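Local coordinates for protein alpha-1,3-glucanase (Paenibacillus glycanilyticus, PDB 6K0P) that hydrolyses alpha-1,3-glycosidic bonds of alpha-1,3-glucan, acting as a glycoside hydrolase of family 87, at residues E23-S28 against Y166-E171; N29-T34 against S53-D58; L524-E529 against E557-N562; Q495-N500 against Q530-A535. The protein carries 1 engineered substitution. All blocks are in the same frame, centred on the assembly; numbering follows the deposited sequence.

Contact 1 (E23-S28 against Y166-E171); sequences EAESTS and YVDLLE. With CA (calcium ion), chain J.
Glu23, Glu25 and Asp168 converge on one calcium ion through five oxygen atoms. Glu23 gives one carboxylate oxygen, OE1 standing 2.3 Å from the calcium, and its chain bends at chi2 (-71°) to bring CD back toward the ion. Glu25 grips with both oxygens: OE1 and OE2 each lie 2.5 Å from the calcium. Asp168 chelates with side chain and backbone together, OD1 at 2.3 Å and its own carbonyl O at 2.6 Å from the metal. Oxygen atoms that would otherwise repel are thus drawn close, Glu23 OE1 lying 3.2 Å from Asp168 O. The other carboxylate oxygen of Asp168, OD2, forms a salt bridge with Arg78. One hydrogen bond crosses the contact: Ala24 N donates to Asp168 O over 3.0 Å, nearly straight but from above the carbonyl plane, so this oxygen serves metal and amide alike. Apolar packing is slight, with Ala24 CB 3.9 Å from Val167 CG1. Glu23 and Leu169 form an antiparallel non-hydrogen-bonded pair, and Asp168 and Leu169 form a classic beta bulge opposite Arg78. Backbone O atoms of Ser50 and Ser53 complete the seven-oxygen calcium site beside strand 165-173, consistent with the structural calcium of galactose-binding-like beta-sandwiches.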
# COMPACT_ATOMS: atom_id res chain seq x y z
N GLU A 23 4.01 2.70 -17.07
CA GLU A 23 4.97 1.61 -16.96
C GLU A 23 6.06 1.77 -18.01
O GLU A 23 5.78 2.05 -19.19
CB GLU A 23 4.28 0.26 -17.15
CG GLU A 23 3.22 -0.06 -16.10
CD GLU A 23 3.80 -0.36 -14.73
OE1 GLU A 23 5.04 -0.46 -14.59
OE2 GLU A 23 3.00 -0.49 -13.78
N ALA A 24 7.32 1.58 -17.59
CA ALA A 24 8.43 1.73 -18.52
C ALA A 24 8.33 0.75 -19.68
O ALA A 24 8.62 1.10 -20.83
CB ALA A 24 9.75 1.52 -17.78
N GLU A 25 7.91 -0.48 -19.38
CA GLU A 25 7.91 -1.60 -20.32
C GLU A 25 6.77 -1.56 -21.32
O GLU A 25 6.65 -2.49 -22.13
CB GLU A 25 7.88 -2.93 -19.55
CG GLU A 25 6.61 -3.15 -18.73
CD GLU A 25 6.68 -2.57 -17.31
OE1 GLU A 25 7.53 -1.68 -17.03
OE2 GLU A 25 5.87 -3.02 -16.47
N SER A 26 5.92 -0.54 -21.28
CA SER A 26 4.79 -0.48 -22.19
C SER A 26 5.27 -0.58 -23.63
O SER A 26 6.32 -0.02 -23.99
CB SER A 26 4.04 0.83 -21.99
OG SER A 26 3.16 1.09 -23.08
N THR A 27 4.52 -1.30 -24.46
CA THR A 27 4.88 -1.42 -25.87
C THR A 27 4.81 -0.08 -26.60
O THR A 27 5.32 0.02 -27.72
CB THR A 27 3.99 -2.45 -26.57
OG1 THR A 27 2.62 -2.04 -26.49
CG2 THR A 27 4.13 -3.81 -25.90
N SER A 28 4.22 0.94 -25.98
CA SER A 28 4.21 2.29 -26.52
C SER A 28 5.52 3.03 -26.32
O SER A 28 5.66 4.15 -26.81
CB SER A 28 3.11 3.10 -25.84
OG SER A 28 1.83 2.73 -26.31
N TYR A 166 17.38 -0.34 -13.28
CA TYR A 166 16.12 -0.88 -13.76
C TYR A 166 15.08 0.21 -13.63
O TYR A 166 14.86 0.74 -12.54
CB TYR A 166 15.68 -2.08 -12.92
CG TYR A 166 16.58 -3.29 -13.04
CD1 TYR A 166 17.73 -3.40 -12.25
CD2 TYR A 166 16.30 -4.31 -13.93
CE1 TYR A 166 18.56 -4.49 -12.35
CE2 TYR A 166 17.12 -5.42 -14.03
CZ TYR A 166 18.24 -5.50 -13.23
OH TYR A 166 19.09 -6.58 -13.31
N VAL A 167 14.43 0.56 -14.74
CA VAL A 167 13.41 1.60 -14.75
C VAL A 167 12.05 0.91 -14.76
O VAL A 167 11.71 0.22 -15.73
CB VAL A 167 13.57 2.54 -15.95
CG1 VAL A 167 12.46 3.58 -15.95
CG2 VAL A 167 14.93 3.20 -15.94
N ASP A 168 11.29 1.08 -13.68
CA ASP A 168 10.04 0.34 -13.49
C ASP A 168 8.83 1.12 -14.00
O ASP A 168 8.06 0.61 -14.83
CB ASP A 168 9.90 -0.00 -12.00
CG ASP A 168 8.65 -0.79 -11.70
OD1 ASP A 168 7.97 -1.23 -12.64
OD2 ASP A 168 8.34 -0.99 -10.50
N LEU A 169 8.65 2.34 -13.51
CA LEU A 169 7.53 3.18 -13.89
C LEU A 169 7.93 4.63 -13.68
O LEU A 169 8.91 4.93 -12.99
CB LEU A 169 6.25 2.85 -13.09
CG LEU A 169 6.25 3.04 -11.56
CD1 LEU A 169 6.11 4.51 -11.14
CD2 LEU A 169 5.14 2.24 -10.91
N LEU A 170 7.13 5.52 -14.24
CA LEU A 170 7.27 6.96 -14.07
C LEU A 170 5.93 7.53 -13.65
O LEU A 170 4.92 7.28 -14.31
CB LEU A 170 7.71 7.58 -15.41
CG LEU A 170 8.01 9.08 -15.45
CD1 LEU A 170 9.30 9.35 -14.69
CD2 LEU A 170 8.10 9.55 -16.91
N GLU A 171 5.91 8.28 -12.55
CA GLU A 171 4.78 9.15 -12.22
C GLU A 171 5.02 10.47 -12.91
O GLU A 171 6.15 10.98 -12.92
CB GLU A 171 4.70 9.47 -10.73
CG GLU A 171 4.45 8.32 -9.81
CD GLU A 171 4.39 8.76 -8.36
OE1 GLU A 171 4.04 9.93 -8.09
OE2 GLU A 171 4.68 7.95 -7.47
CA CA J . 6.97 -1.72 -14.63

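Contact 2 (N29-T34 against S53-D58); sequences NATNGT and SSVYLD. With CA (calcium ion), chain J.
The ring of Tyr56 has Thr34 CB at its edge, near the ring plane, while Asp58 CB sits over one face, 3.6 Å above the plane and shifted toward the rim. Trp164 also touches this side chain. A chi1 of -179° puts CG of Tyr56 anti to the backbone N; the ring end leads away from the 29-34 segment, and it is Tyr56 CB that packs on Thr34 CB, at 4.1 Å. The backbones of the two residues form an antiparallel hydrogen-bonded pair: Thr34 N donates to Tyr56 O at 3.0 Å, and Tyr56 N returns a bond to Thr34 O at 2.8 Å, both almost straight. Gly33, lacking a side chain, passes close by, its CA 3.6 Å from Tyr56 O. The side chains of Thr31 and Val55 run antiparallel, one beside the other, and Thr31 OG1 presses on Val55 CG1 at 3.3 Å. That hydroxyl oxygen accepts from Gly33 N at 2.9 Å, an ST turn within the loop, and is also hydrogen-bonded to Tyr63 O. Ser53 O, at the start of the second segment, binds the calcium ion at 2.4 Å. Strand 34-35 is thereby joined to strand 55-57, whose Val55 and Leu57 pair on their other side with strand 165-173, while Asn29, Ala30 and Thr31 rest on strand 63-67.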
# COMPACT_ATOMS: atom_id res chain seq x y z
N ASN A 29 6.48 2.45 -25.58
CA ASN A 29 7.69 3.16 -25.18
C ASN A 29 8.89 2.59 -25.92
O ASN A 29 9.32 1.45 -25.66
CB ASN A 29 7.91 3.03 -23.68
CG ASN A 29 6.88 3.77 -22.88
OD1 ASN A 29 6.12 4.58 -23.42
ND2 ASN A 29 6.86 3.51 -21.58
N ALA A 30 9.47 3.39 -26.80
CA ALA A 30 10.68 2.95 -27.47
C ALA A 30 11.80 2.77 -26.46
O ALA A 30 11.93 3.54 -25.50
CB ALA A 30 11.10 3.97 -28.53
N THR A 31 12.60 1.72 -26.65
CA THR A 31 13.75 1.51 -25.80
C THR A 31 14.82 0.78 -26.59
O THR A 31 14.51 -0.03 -27.48
CB THR A 31 13.38 0.74 -24.51
OG1 THR A 31 14.53 0.67 -23.67
CG2 THR A 31 12.90 -0.68 -24.82
N ASN A 32 16.07 1.08 -26.27
CA ASN A 32 17.20 0.25 -26.69
C ASN A 32 17.78 -0.53 -25.52
O ASN A 32 18.89 -1.06 -25.64
CB ASN A 32 18.27 1.08 -27.40
CG ASN A 32 18.89 2.13 -26.51
OD1 ASN A 32 18.45 2.32 -25.38
ND2 ASN A 32 19.91 2.81 -27.01
N GLY A 33 17.07 -0.61 -24.40
CA GLY A 33 17.48 -1.38 -23.25
C GLY A 33 16.81 -2.73 -23.22
O GLY A 33 16.24 -3.19 -24.21
N THR A 34 16.85 -3.36 -22.05
CA THR A 34 16.46 -4.76 -21.92
C THR A 34 15.16 -4.85 -21.12
O THR A 34 15.15 -4.59 -19.92
CB THR A 34 17.57 -5.54 -21.23
OG1 THR A 34 18.76 -5.46 -22.04
CG2 THR A 34 17.18 -6.99 -21.04
N SER A 53 7.46 -6.11 -14.52
CA SER A 53 8.50 -5.88 -15.50
C SER A 53 9.09 -4.48 -15.35
O SER A 53 8.45 -3.56 -14.84
CB SER A 53 7.97 -6.09 -16.93
OG SER A 53 8.98 -5.86 -17.90
N SER A 54 10.32 -4.35 -15.81
CA SER A 54 11.03 -3.07 -15.88
C SER A 54 11.87 -3.08 -17.14
O SER A 54 12.00 -4.11 -17.82
CB SER A 54 11.96 -2.88 -14.68
OG SER A 54 11.22 -2.71 -13.50
N VAL A 55 12.46 -1.93 -17.46
CA VAL A 55 13.43 -1.85 -18.55
C VAL A 55 14.79 -1.58 -17.93
O VAL A 55 14.98 -0.57 -17.25
CB VAL A 55 13.07 -0.78 -19.59
CG1 VAL A 55 14.14 -0.75 -20.68
CG2 VAL A 55 11.70 -1.07 -20.19
N TYR A 56 15.72 -2.50 -18.16
CA TYR A 56 17.07 -2.43 -17.61
C TYR A 56 17.95 -1.64 -18.56
O TYR A 56 18.10 -2.01 -19.74
CB TYR A 56 17.57 -3.87 -17.50
CG TYR A 56 18.95 -4.13 -16.93
CD1 TYR A 56 19.35 -3.60 -15.71
CD2 TYR A 56 19.81 -4.99 -17.59
CE1 TYR A 56 20.61 -3.90 -15.17
CE2 TYR A 56 21.05 -5.29 -17.07
CZ TYR A 56 21.45 -4.74 -15.87
OH TYR A 56 22.70 -5.08 -15.37
N LEU A 57 18.53 -0.54 -18.06
CA LEU A 57 19.47 0.27 -18.82
C LEU A 57 20.86 -0.03 -18.28
O LEU A 57 21.14 0.18 -17.10
CB LEU A 57 19.15 1.76 -18.68
CG LEU A 57 17.69 2.19 -18.88
CD1 LEU A 57 17.56 3.70 -18.70
CD2 LEU A 57 17.19 1.76 -20.26
N ASP A 58 21.74 -0.53 -19.16
CA ASP A 58 22.99 -1.11 -18.71
C ASP A 58 24.17 -0.67 -19.56
O ASP A 58 25.26 -1.25 -19.44
CB ASP A 58 22.85 -2.63 -18.72
CG ASP A 58 23.98 -3.34 -18.01
OD1 ASP A 58 24.54 -2.78 -17.04
OD2 ASP A 58 24.30 -4.46 -18.45
CA CA J . 6.97 -1.72 -14.63

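Contact 3 (L524-E529 against E557-N562); sequences LVVRAE and EAQSPN. With GLC (alpha-D-glucopyranose), chain C; SO4 (sulfate ion), chain E.
Val526 and Gln559 cross at about a right angle, the two branches of the valine lying against the glutamine stem. CG2 of Val526 meets Gln559 CB at 3.7 Å, and its CG1 approaches Gln559 OE1. Gln559 CG is anti to the carbonyl carbon (chi1 -60°), and beyond it the extended chain passes alongside O1 of a bound sulfate ion, probably from the crystallisation liquor, with Gln559 CG 3.2 Å from that oxygen. Gln559 NE2 donates to the same sulfate O1 at 2.9 Å, with Tyr555 OH as a second partner. Ala558 N adds a nearly straight bond to sulfate O3, also 2.9 Å, Gly556 N contributes another, and Gln559 N a weak one; amides around the type I turn from Glu557 to Ser560 thus hold the anion. Leu524 points its side chain at the start of the same turn, CD1 touching Glu557 CA at 3.8 Å, whereas the glutamate chain leads away to a salt bridge with Arg567. Between these apolar contacts sits Ser560, whose OG lies 3.8 Å from Leu524 CB. A water donates to Ser560 OG at 2.7 Å and to Val525 O, bridging the segments, while the hydroxyl is also bonded to Gly556 O. At the far end Glu529 OE1 accepts from O1 of a bound glucose at 2.6 Å, in a pocket that includes Gln460 and Gln495. No direct hydrogen bond joins the segments: two beta-helix loops meet by aliphatic packing and one water, with the sugar-binding carboxylate well away from the join.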
# COMPACT_ATOMS: atom_id res chain seq x y z
N LEU A 524 -11.22 -24.13 -2.83
CA LEU A 524 -11.62 -24.48 -1.47
C LEU A 524 -10.45 -25.25 -0.88
O LEU A 524 -10.14 -26.36 -1.33
CB LEU A 524 -12.91 -25.30 -1.49
CG LEU A 524 -14.07 -24.76 -2.35
CD1 LEU A 524 -15.31 -25.68 -2.22
CD2 LEU A 524 -14.45 -23.32 -1.99
N VAL A 525 -9.77 -24.66 0.10
CA VAL A 525 -8.57 -25.29 0.65
C VAL A 525 -8.97 -26.55 1.39
O VAL A 525 -9.79 -26.51 2.31
CB VAL A 525 -7.80 -24.31 1.55
CG1 VAL A 525 -6.54 -24.97 2.13
CG2 VAL A 525 -7.45 -23.04 0.76
N VAL A 526 -8.38 -27.68 1.00
CA VAL A 526 -8.71 -28.98 1.58
C VAL A 526 -7.79 -29.33 2.74
O VAL A 526 -8.24 -29.83 3.78
CB VAL A 526 -8.67 -30.05 0.47
CG1 VAL A 526 -8.88 -31.45 1.06
CG2 VAL A 526 -9.71 -29.76 -0.57
N ARG A 527 -6.49 -29.10 2.58
CA ARG A 527 -5.53 -29.38 3.64
C ARG A 527 -4.36 -28.42 3.42
O ARG A 527 -3.49 -28.69 2.59
CB ARG A 527 -5.08 -30.84 3.62
CG ARG A 527 -4.10 -31.19 4.74
CD ARG A 527 -3.76 -32.69 4.77
NE ARG A 527 -2.94 -33.13 3.64
CZ ARG A 527 -3.41 -33.80 2.59
NH1 ARG A 527 -4.70 -34.10 2.52
NH2 ARG A 527 -2.59 -34.18 1.62
N ALA A 528 -4.39 -27.29 4.14
CA ALA A 528 -3.38 -26.26 3.96
C ALA A 528 -2.00 -26.75 4.39
O ALA A 528 -0.98 -26.30 3.84
CB ALA A 528 -3.77 -25.01 4.75
N GLU A 529 -1.94 -27.65 5.36
CA GLU A 529 -0.72 -28.17 5.96
C GLU A 529 -1.16 -29.27 6.91
O GLU A 529 -2.36 -29.46 7.14
CB GLU A 529 0.06 -27.08 6.72
CG GLU A 529 -0.77 -26.40 7.79
CD GLU A 529 -0.05 -25.24 8.45
OE1 GLU A 529 -0.71 -24.45 9.16
OE2 GLU A 529 1.18 -25.12 8.28
N GLU A 557 -14.12 -28.84 -4.40
CA GLU A 557 -15.54 -28.93 -4.08
C GLU A 557 -15.92 -30.33 -3.61
O GLU A 557 -16.64 -30.49 -2.61
CB GLU A 557 -16.38 -28.52 -5.29
CG GLU A 557 -17.86 -28.43 -4.95
CD GLU A 557 -18.70 -27.83 -6.06
OE1 GLU A 557 -18.20 -27.67 -7.19
OE2 GLU A 557 -19.88 -27.51 -5.78
N ALA A 558 -15.46 -31.37 -4.31
CA ALA A 558 -15.80 -32.73 -3.93
C ALA A 558 -15.15 -33.14 -2.62
O ALA A 558 -15.67 -34.03 -1.92
CB ALA A 558 -15.39 -33.70 -5.04
N GLN A 559 -14.03 -32.53 -2.26
CA GLN A 559 -13.28 -32.88 -1.06
C GLN A 559 -13.65 -32.02 0.14
O GLN A 559 -12.99 -32.11 1.18
CB GLN A 559 -11.78 -32.76 -1.31
CG GLN A 559 -11.25 -33.66 -2.40
CD GLN A 559 -9.81 -33.35 -2.71
OE1 GLN A 559 -8.90 -33.85 -2.03
NE2 GLN A 559 -9.58 -32.50 -3.71
N SER A 560 -14.68 -31.19 0.01
CA SER A 560 -15.11 -30.29 1.07
C SER A 560 -16.56 -30.61 1.44
O SER A 560 -17.48 -29.86 1.09
CB SER A 560 -14.91 -28.83 0.68
OG SER A 560 -13.58 -28.63 0.19
N PRO A 561 -16.78 -31.72 2.15
CA PRO A 561 -18.16 -32.16 2.43
C PRO A 561 -18.90 -31.30 3.43
O PRO A 561 -20.12 -31.49 3.57
CB PRO A 561 -17.96 -33.59 2.97
CG PRO A 561 -16.62 -33.55 3.61
CD PRO A 561 -15.78 -32.62 2.74
N ASN A 562 -18.23 -30.38 4.12
CA ASN A 562 -18.87 -29.49 5.08
C ASN A 562 -19.14 -28.11 4.51
O ASN A 562 -19.57 -27.22 5.26
CB ASN A 562 -17.99 -29.36 6.34
CG ASN A 562 -17.37 -30.67 6.76
OD1 ASN A 562 -16.22 -30.97 6.42
ND2 ASN A 562 -18.13 -31.46 7.52
C1 GLC C . 0.04 -21.18 9.48
C2 GLC C . 0.38 -20.03 10.38
C3 GLC C . -0.82 -19.21 10.79
C4 GLC C . -1.60 -18.86 9.56
C5 GLC C . -2.02 -20.15 8.90
C6 GLC C . -2.78 -19.87 7.64
O1 GLC C . -0.52 -22.08 10.23
O2 GLC C . 1.10 -20.47 11.51
O3 GLC C . -0.28 -17.98 11.19
O4 GLC C . -2.75 -18.08 9.87
O5 GLC C . -0.90 -20.87 8.51
O6 GLC C . -3.08 -21.01 6.88
S SO4 E . -12.30 -31.69 -6.15
O1 SO4 E . -12.22 -31.71 -4.70
O2 SO4 E . -12.00 -33.05 -6.63
O3 SO4 E . -13.63 -31.30 -6.60
O4 SO4 E . -11.35 -30.74 -6.74
O HOH W 1 -12.49 -26.60 1.64

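Contact 4 (Q495-N500 against Q530-A535); sequences QSMSPN and QGQGPA
Ser496 and Ser498, where strand 490-496 of the right-handed parallel beta-helix runs out into a loop, meet Gln532 to Ala535 in the loop that follows strand 520-524, its parallel neighbour in the fold. The central grip is an amide against a backbone. Gln532 uses both ends of its carboxamide on Ser498: OE1 accepts from Ser498 N at 2.8 Å in a nearly straight bond, and NE2 donates to Ser498 O at 3.0 Å. This two-point hold fixes the rotation of the amide, which pairs with the serine much as a peptide group would. The chain bends at chi2 (-60°) to turn CD back toward Ser498. In return Ser498 OG accepts from Gly533 N at 2.9 Å, a bent bond. Two residues earlier, Ser496 OG packs at 3.3 Å on Ala535 CA and is hydrogen-bonded to Tyr536 N. Waters also bridge the two segments, one accepting from Ser496 N and apparently donating to Gly533 O. Gln495, whose NE2 donates to O6 of a bound glucose and whose OE1 accepts from Trp466 NE1, lies one water away from Gln532, consistent with a second-shell place for Gln532 in this pocket. That water accepts from Gln495 NE2 at 3.0 Å and donates both to Ser496 O at 2.8 Å and to Gln532 OE1 at 2.7 Å.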
# COMPACT_ATOMS: atom_id res chain seq x y z
N GLN A 495 -11.05 -20.92 3.12
CA GLN A 495 -10.32 -21.80 4.02
C GLN A 495 -10.86 -21.68 5.44
O GLN A 495 -11.18 -20.58 5.89
CB GLN A 495 -8.83 -21.44 4.02
CG GLN A 495 -7.94 -22.28 4.95
CD GLN A 495 -6.49 -21.79 4.97
OE1 GLN A 495 -6.09 -20.96 4.14
NE2 GLN A 495 -5.70 -22.29 5.91
N SER A 496 -10.97 -22.82 6.14
CA SER A 496 -11.35 -22.87 7.55
C SER A 496 -10.20 -23.41 8.38
O SER A 496 -9.65 -24.47 8.06
CB SER A 496 -12.57 -23.78 7.77
OG SER A 496 -13.74 -23.20 7.23
N MET A 497 -9.86 -22.70 9.45
CA MET A 497 -8.89 -23.19 10.41
C MET A 497 -9.48 -24.36 11.19
O MET A 497 -10.60 -24.28 11.71
CB MET A 497 -8.54 -22.06 11.38
CG MET A 497 -7.70 -22.46 12.57
SD MET A 497 -7.35 -20.99 13.57
CE MET A 497 -6.59 -21.70 15.03
N SER A 498 -8.70 -25.49 11.27
CA SER A 498 -8.98 -26.64 12.11
C SER A 498 -8.26 -26.47 13.44
O SER A 498 -7.16 -25.90 13.49
CB SER A 498 -8.47 -27.92 11.45
OG SER A 498 -9.14 -28.19 10.24
N PRO A 499 -8.84 -26.96 14.55
CA PRO A 499 -10.10 -27.70 14.62
C PRO A 499 -11.32 -26.81 14.87
O PRO A 499 -12.42 -27.34 15.03
CB PRO A 499 -9.88 -28.60 15.84
CG PRO A 499 -9.08 -27.74 16.76
CD PRO A 499 -8.18 -26.89 15.87
N ASN A 500 -11.13 -25.49 14.90
CA ASN A 500 -12.23 -24.59 15.26
C ASN A 500 -13.42 -24.76 14.32
O ASN A 500 -14.58 -24.75 14.77
CB ASN A 500 -11.74 -23.15 15.27
CG ASN A 500 -10.48 -22.98 16.09
OD1 ASN A 500 -9.43 -23.53 15.75
ND2 ASN A 500 -10.58 -22.24 17.18
N GLN A 530 -0.18 -29.98 7.48
CA GLN A 530 -0.49 -31.10 8.37
C GLN A 530 -1.41 -30.64 9.49
O GLN A 530 -1.20 -29.60 10.11
CB GLN A 530 0.81 -31.66 8.96
CG GLN A 530 1.70 -30.61 9.61
CD GLN A 530 3.03 -31.17 10.11
OE1 GLN A 530 4.04 -30.46 10.16
NE2 GLN A 530 3.03 -32.44 10.50
N GLY A 531 -2.47 -31.42 9.73
CA GLY A 531 -3.40 -31.16 10.80
C GLY A 531 -4.58 -30.29 10.42
O GLY A 531 -5.49 -30.11 11.24
N GLN A 532 -4.60 -29.75 9.20
CA GLN A 532 -5.65 -28.85 8.77
C GLN A 532 -6.59 -29.55 7.80
O GLN A 532 -6.19 -30.44 7.05
CB GLN A 532 -5.05 -27.61 8.10
CG GLN A 532 -4.37 -26.70 9.10
CD GLN A 532 -5.33 -26.21 10.15
OE1 GLN A 532 -6.34 -25.59 9.83
NE2 GLN A 532 -5.03 -26.51 11.41
N GLY A 533 -7.85 -29.13 7.83
CA GLY A 533 -8.87 -29.75 7.02
C GLY A 533 -9.64 -28.75 6.18
O GLY A 533 -9.24 -27.59 6.02
N PRO A 534 -10.77 -29.18 5.62
CA PRO A 534 -11.49 -28.38 4.62
C PRO A 534 -12.43 -27.35 5.26
O PRO A 534 -12.56 -27.25 6.48
CB PRO A 534 -12.28 -29.44 3.85
CG PRO A 534 -12.50 -30.54 4.86
CD PRO A 534 -11.30 -30.55 5.74
N ALA A 535 -13.10 -26.59 4.39
CA ALA A 535 -13.85 -25.42 4.82
C ALA A 535 -15.24 -25.81 5.29
O ALA A 535 -15.82 -26.81 4.84
CB ALA A 535 -13.97 -24.41 3.68
O HOH W 2 -6.98 -24.50 7.40
O HOH W 3 -10.03 -25.17 4.78
O HOH W 4 -11.24 -27.49 8.71

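From the N terminus, 23-28 runs straight into 29-34; the chain returns at 53-58 to close contact 2, then at 166-171 to close contact 1, so the shorter loop lies within the longer. Both share the calcium ion, and Val167 N probably bonds to Val55 O between their neighbouring strands in the N-terminal sandwich. Contacts 3 and 4 follow in series, about 41 to 46 Å away between centres, in the beta-helix. There the order is 495-500, then 524-529 running straight into 530-535, then 557-562, so the two loops cross. Contact 4 therefore closes after contact 3 has opened, and the crossing pair links loops of successive turns beside one sugar pocket.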